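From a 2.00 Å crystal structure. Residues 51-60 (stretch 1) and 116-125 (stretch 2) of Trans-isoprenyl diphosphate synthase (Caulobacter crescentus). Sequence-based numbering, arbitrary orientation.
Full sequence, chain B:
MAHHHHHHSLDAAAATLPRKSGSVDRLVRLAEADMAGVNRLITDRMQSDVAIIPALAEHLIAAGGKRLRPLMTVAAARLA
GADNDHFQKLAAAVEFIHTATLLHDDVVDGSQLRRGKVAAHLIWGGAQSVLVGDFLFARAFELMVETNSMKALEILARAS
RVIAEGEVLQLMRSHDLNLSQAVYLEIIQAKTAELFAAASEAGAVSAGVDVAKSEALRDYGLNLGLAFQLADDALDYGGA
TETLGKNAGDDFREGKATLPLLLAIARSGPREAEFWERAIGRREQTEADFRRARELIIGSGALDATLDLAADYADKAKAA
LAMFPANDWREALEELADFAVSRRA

Stretch 1 51-60: AIIPALAEHL
Stretch 2 116-125: GKVAAHLIWG

At the apolar centre, W124 (chi1 -73°, m; chi2 -84°) lays its indole flat against the helix of stretch 1, which runs on beyond L60. L56 CA sits 3.9 Å from the centroid of the W124 six-membered ring, 8° off the ring normal, so the helix backbone itself makes the CH-pi contact. The L56 side chain (chi1 t, chi2 t) continues past the indole, with L56 CD1 3.7 Å from W124 CB and L56 CD2 3.6 Å from A120 CB; both L56 and A120 are buried, and L56 CA and A120 CA, 6.4 Å apart, set the register. From A120 to I123 stretch 2 turns through helical phi/psi. I52, one helical turn before L56 (chi1 m, chi2 t), brings I52 CG2 to 4.2 Å from W124 CD1, and A55 CB lies 4.1 Å from W124 CZ2. I52, A55, L56 and H59 all touch the indole, H59 through CB, 3.6 Å from W124 CH2.

H59 (chi1 172°, t; chi2 91°) carries the contact from apolar to polar. The edge of W124 points toward one face of its imidazole, with ring planes at 74° and H59 to W124 six-membered-ring centroids 5.3 Å apart. Over the opposite face lies the K117 chain, K117 CD 3.9 Å from the H59 ring centroid. Held between them, the ring directs H59 NE2 edge-on to V118 O, a 2.9 Å hydrogen bond that is nearly straight at 171° and ties the helix to the backbone of the short strand K117-V118.

At the polar edge, K117 (chi1 m, chi2 to chi4 t) extends along the imidazole until K117 NZ donates a 3.0 Å hydrogen bond to H59 O. H59 thus bonds stretch 2 twice, as side-chain donor and backbone acceptor. G125, at phi/psi 100/158, closes stretch 2 as the N-cap of the next helix.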

ATOM      1  N   ALA B  51      -9.616 -11.732 -11.576  1.00 44.43           N
ATOM      2  CA  ALA B  51     -10.411 -10.822 -12.428  1.00 46.52           C
ATOM      3  C   ALA B  51     -10.926  -9.526 -11.763  1.00 46.23           C
ATOM      4  O   ALA B  51     -11.079  -8.501 -12.442  1.00 42.43           O
ATOM      5  CB  ALA B  51     -11.566 -11.594 -13.091  1.00 47.54           C
ATOM      6  N   ILE B  52     -11.193  -9.588 -10.452  1.00 45.18           N
ATOM      7  CA  ILE B  52     -11.638  -8.426  -9.661  1.00 45.25           C
ATOM      8  C   ILE B  52     -10.619  -7.272  -9.737  1.00 45.08           C
ATOM      9  O   ILE B  52     -10.999  -6.098  -9.850  1.00 39.09           O
ATOM     10  CB  ILE B  52     -11.933  -8.829  -8.180  1.00 45.78           C
ATOM     11  CG1 ILE B  52     -13.347  -9.424  -8.055  1.00 50.49           C
ATOM     12  CG2 ILE B  52     -11.781  -7.634  -7.216  1.00 46.62           C
ATOM     13  CD1 ILE B  52     -13.842  -9.608  -6.608  1.00 54.57           C
ATOM     14  N   ILE B  53      -9.331  -7.630  -9.717  1.00 40.59           N
ATOM     15  CA  ILE B  53      -8.247  -6.653  -9.743  1.00 39.87           C
ATOM     16  C   ILE B  53      -8.331  -5.660 -10.927  1.00 39.26           C
ATOM     17  O   ILE B  53      -8.523  -4.475 -10.671  1.00 40.05           O
ATOM     18  CB  ILE B  53      -6.848  -7.307  -9.575  1.00 36.62           C
ATOM     19  CG1 ILE B  53      -6.680  -7.867  -8.167  1.00 38.18           C
ATOM     20  CG2 ILE B  53      -5.775  -6.304  -9.843  1.00 34.56           C
ATOM     21  CD1 ILE B  53      -5.465  -8.780  -8.011  1.00 27.11           C
ATOM     22  N   PRO B  54      -8.242  -6.130 -12.206  1.00 41.72           N
ATOM     23  CA  PRO B  54      -8.404  -5.159 -13.302  1.00 40.24           C
ATOM     24  C   PRO B  54      -9.807  -4.525 -13.408  1.00 39.73           C
ATOM     25  O   PRO B  54      -9.926  -3.398 -13.881  1.00 38.11           O
ATOM     26  CB  PRO B  54      -8.092  -5.987 -14.561  1.00 41.19           C
ATOM     27  CG  PRO B  54      -8.333  -7.402 -14.163  1.00 42.40           C
ATOM     28  CD  PRO B  54      -7.885  -7.467 -12.735  1.00 38.30           C
ATOM     29  N   ALA B  55     -10.842  -5.235 -12.965  1.00 38.52           N
ATOM     30  CA  ALA B  55     -12.201  -4.664 -12.939  1.00 37.20           C
ATOM     31  C   ALA B  55     -12.286  -3.472 -11.972  1.00 33.73           C
ATOM     32  O   ALA B  55     -12.692  -2.395 -12.377  1.00 32.33           O
ATOM     33  CB  ALA B  55     -13.243  -5.727 -12.589  1.00 36.10           C
ATOM     34  N   LEU B  56     -11.863  -3.657 -10.716  1.00 35.70           N
ATOM     35  CA  LEU B  56     -11.869  -2.565  -9.728  1.00 31.07           C
ATOM     36  C   LEU B  56     -10.940  -1.415 -10.128  1.00 35.29           C
ATOM     37  O   LEU B  56     -11.311  -0.232 -10.022  1.00 31.53           O
ATOM     38  CB  LEU B  56     -11.542  -3.091  -8.322  1.00 32.24           C
ATOM     39  CG  LEU B  56     -11.900  -2.260  -7.078  1.00 35.38           C
ATOM     40  CD1 LEU B  56     -11.932  -3.121  -5.830  1.00 33.78           C
ATOM     41  CD2 LEU B  56     -10.915  -1.116  -6.839  1.00 30.20           C
ATOM     42  N   ALA B  57      -9.746  -1.767 -10.600  1.00 30.98           N
ATOM     43  CA  ALA B  57      -8.740  -0.786 -10.993  1.00 32.56           C
ATOM     44  C   ALA B  57      -9.176   0.096 -12.163  1.00 39.00           C
ATOM     45  O   ALA B  57      -9.073   1.331 -12.086  1.00 43.25           O
ATOM     46  CB  ALA B  57      -7.424  -1.481 -11.317  1.00 24.28           C
ATOM     47  N   GLU B  58      -9.664  -0.527 -13.237  1.00 41.44           N
ATOM     48  CA  GLU B  58     -10.135   0.222 -14.404  1.00 38.73           C
ATOM     49  C   GLU B  58     -11.369   1.062 -14.099  1.00 34.58           C
ATOM     50  O   GLU B  58     -11.553   2.113 -14.696  1.00 35.25           O
ATOM     51  CB  GLU B  58     -10.415  -0.687 -15.613  1.00 49.39           C
ATOM     52  CG  GLU B  58     -10.311   0.046 -16.962  1.00 60.22           C
ATOM     53  CD  GLU B  58     -11.264  -0.489 -18.024  1.00 76.87           C
ATOM     54  OE1 GLU B  58     -11.162  -1.683 -18.379  1.00 83.53           O
ATOM     55  OE2 GLU B  58     -12.106   0.296 -18.520  1.00 76.74           O
ATOM     56  N   HIS B  59     -12.202   0.617 -13.160  1.00 30.36           N
ATOM     57  CA  HIS B  59     -13.350   1.420 -12.752  1.00 33.50           C
ATOM     58  C   HIS B  59     -12.859   2.806 -12.291  1.00 38.15           C
ATOM     59  O   HIS B  59     -13.424   3.821 -12.688  1.00 34.94           O
ATOM     60  CB  HIS B  59     -14.146   0.708 -11.663  1.00 33.40           C
ATOM     61  CG  HIS B  59     -15.243   1.536 -11.055  1.00 44.39           C
ATOM     62  ND1 HIS B  59     -16.535   1.534 -11.540  1.00 47.44           N
ATOM     63  CD2 HIS B  59     -15.248   2.366  -9.983  1.00 45.40           C
ATOM     64  CE1 HIS B  59     -17.283   2.338 -10.806  1.00 50.49           C
ATOM     65  NE2 HIS B  59     -16.525   2.862  -9.858  1.00 48.01           N
ATOM     66  N   LEU B  60     -11.772   2.837 -11.510  1.00 40.21           N
ATOM     67  CA  LEU B  60     -11.185   4.097 -11.045  1.00 31.80           C
ATOM     68  C   LEU B  60     -10.303   4.823 -12.078  1.00 31.03           C
ATOM     69  O   LEU B  60     -10.483   6.029 -12.308  1.00 29.24           O
ATOM     70  CB  LEU B  60     -10.425   3.893  -9.726  1.00 32.73           C
ATOM     71  CG  LEU B  60      -9.851   5.154  -9.052  1.00 39.20           C
ATOM     72  CD1 LEU B  60     -10.889   6.264  -8.946  1.00 40.63           C
ATOM     73  CD2 LEU B  60      -9.332   4.835  -7.672  1.00 26.82           C
ATOM     74  N   GLY B 116     -16.571  11.081 -10.638  1.00 33.99           N
ATOM     75  CA  GLY B 116     -17.884  11.029 -11.279  1.00 40.98           C
ATOM     76  C   GLY B 116     -18.598   9.691 -11.162  1.00 44.90           C
ATOM     77  O   GLY B 116     -19.776   9.594 -11.505  1.00 44.22           O
ATOM     78  N   LYS B 117     -17.884   8.663 -10.696  1.00 39.38           N
ATOM     79  CA  LYS B 117     -18.446   7.323 -10.516  1.00 39.61           C
ATOM     80  C   LYS B 117     -18.590   7.039  -9.024  1.00 43.20           C
ATOM     81  O   LYS B 117     -17.956   7.699  -8.191  1.00 50.25           O
ATOM     82  CB  LYS B 117     -17.557   6.245 -11.164  1.00 34.22           C
ATOM     83  CG  LYS B 117     -17.543   6.216 -12.703  1.00 41.05           C
ATOM     84  CD  LYS B 117     -16.801   4.964 -13.191  1.00 52.84           C
ATOM     85  CE  LYS B 117     -16.409   5.030 -14.669  1.00 58.31           C
ATOM     86  NZ  LYS B 117     -15.295   4.069 -15.006  1.00 49.93           N
ATOM     87  N   VAL B 118     -19.421   6.058  -8.695  1.00 42.66           N
ATOM     88  CA  VAL B 118     -19.545   5.543  -7.331  1.00 44.11           C
ATOM     89  C   VAL B 118     -18.165   5.048  -6.885  1.00 44.70           C
ATOM     90  O   VAL B 118     -17.418   4.495  -7.699  1.00 44.55           O
ATOM     91  CB  VAL B 118     -20.623   4.408  -7.269  1.00 50.57           C
ATOM     92  CG1 VAL B 118     -20.267   3.243  -8.215  1.00 55.08           C
ATOM     93  CG2 VAL B 118     -20.840   3.908  -5.861  1.00 47.60           C
ATOM     94  N   ALA B 119     -17.802   5.312  -5.628  1.00 43.02           N
ATOM     95  CA  ALA B 119     -16.522   4.862  -5.092  1.00 40.53           C
ATOM     96  C   ALA B 119     -16.466   3.330  -5.100  1.00 43.39           C
ATOM     97  O   ALA B 119     -17.412   2.670  -4.654  1.00 42.59           O
ATOM     98  CB  ALA B 119     -16.325   5.392  -3.694  1.00 37.10           C
ATOM     99  N   ALA B 120     -15.357   2.787  -5.610  1.00 38.44           N
ATOM    100  CA  ALA B 120     -15.161   1.342  -5.816  1.00 37.04           C
ATOM    101  C   ALA B 120     -15.576   0.443  -4.656  1.00 37.68           C
ATOM    102  O   ALA B 120     -16.128  -0.643  -4.876  1.00 39.95           O
ATOM    103  CB  ALA B 120     -13.716   1.064  -6.188  1.00 39.33           C
ATOM    104  N   HIS B 121     -15.334   0.899  -3.426  1.00 41.94           N
ATOM    105  CA  HIS B 121     -15.666   0.118  -2.232  1.00 40.69           C
ATOM    106  C   HIS B 121     -17.165  -0.064  -1.978  1.00 43.79           C
ATOM    107  O   HIS B 121     -17.555  -0.907  -1.174  1.00 45.71           O
ATOM    108  CB  HIS B 121     -14.990   0.691  -0.991  1.00 31.76           C
ATOM    109  CG  HIS B 121     -15.464   2.062  -0.607  1.00 44.71           C
ATOM    110  ND1 HIS B 121     -16.482   2.273   0.302  1.00 46.05           N
ATOM    111  CD2 HIS B 121     -15.043   3.293  -0.988  1.00 28.90           C
ATOM    112  CE1 HIS B 121     -16.671   3.571   0.453  1.00 41.25           C
ATOM    113  NE2 HIS B 121     -15.812   4.213  -0.319  1.00 39.62           N
ATOM    114  N   LEU B 122     -17.996   0.723  -2.658  1.00 45.88           N
ATOM    115  CA  LEU B 122     -19.445   0.541  -2.577  1.00 46.27           C
ATOM    116  C   LEU B 122     -19.949  -0.543  -3.539  1.00 48.05           C
ATOM    117  O   LEU B 122     -21.058  -1.055  -3.375  1.00 50.95           O
ATOM    118  CB  LEU B 122     -20.181   1.873  -2.797  1.00 45.73           C
ATOM    119  CG  LEU B 122     -20.084   2.918  -1.671  1.00 48.37           C
ATOM    120  CD1 LEU B 122     -20.692   4.261  -2.094  1.00 49.78           C
ATOM    121  CD2 LEU B 122     -20.731   2.430  -0.379  1.00 44.98           C
ATOM    122  N   ILE B 123     -19.127  -0.887  -4.531  1.00 43.70           N
ATOM    123  CA  ILE B 123     -19.438  -1.930  -5.502  1.00 43.66           C
ATOM    124  C   ILE B 123     -18.775  -3.265  -5.129  1.00 47.61           C
ATOM    125  O   ILE B 123     -19.418  -4.318  -5.148  1.00 54.51           O
ATOM    126  CB  ILE B 123     -18.992  -1.507  -6.930  1.00 41.90           C
ATOM    127  CG1 ILE B 123     -19.708  -0.233  -7.382  1.00 44.06           C
ATOM    128  CG2 ILE B 123     -19.181  -2.639  -7.937  1.00 36.13           C
ATOM    129  CD1 ILE B 123     -21.250  -0.285  -7.265  1.00 60.76           C
ATOM    130  N   TRP B 124     -17.490  -3.215  -4.787  1.00 48.32           N
ATOM    131  CA  TRP B 124     -16.715  -4.430  -4.531  1.00 44.40           C
ATOM    132  C   TRP B 124     -16.464  -4.678  -3.051  1.00 40.84           C
ATOM    133  O   TRP B 124     -16.016  -5.759  -2.669  1.00 47.87           O
ATOM    134  CB  TRP B 124     -15.391  -4.379  -5.286  1.00 40.01           C
ATOM    135  CG  TRP B 124     -15.513  -4.585  -6.761  1.00 47.92           C
ATOM    136  CD1 TRP B 124     -15.563  -5.784  -7.415  1.00 52.27           C
ATOM    137  CD2 TRP B 124     -15.575  -3.571  -7.775  1.00 42.50           C
ATOM    138  NE1 TRP B 124     -15.660  -5.583  -8.767  1.00 47.81           N
ATOM    139  CE2 TRP B 124     -15.669  -4.234  -9.019  1.00 49.98           C
ATOM    140  CE3 TRP B 124     -15.561  -2.168  -7.754  1.00 45.46           C
ATOM    141  CZ2 TRP B 124     -15.754  -3.542 -10.240  1.00 47.97           C
ATOM    142  CZ3 TRP B 124     -15.648  -1.471  -8.972  1.00 48.65           C
ATOM    143  CH2 TRP B 124     -15.746  -2.165 -10.195  1.00 49.69           C
ATOM    144  N   GLY B 125     -16.761  -3.682  -2.217  1.00 43.07           N
ATOM    145  CA  GLY B 125     -16.518  -3.795  -0.779  1.00 34.56           C
ATOM    146  C   GLY B 125     -15.237  -3.094  -0.364  1.00 35.08           C
ATOM    147  O   GLY B 125     -14.337  -2.882  -1.188  1.00 34.39           O
TER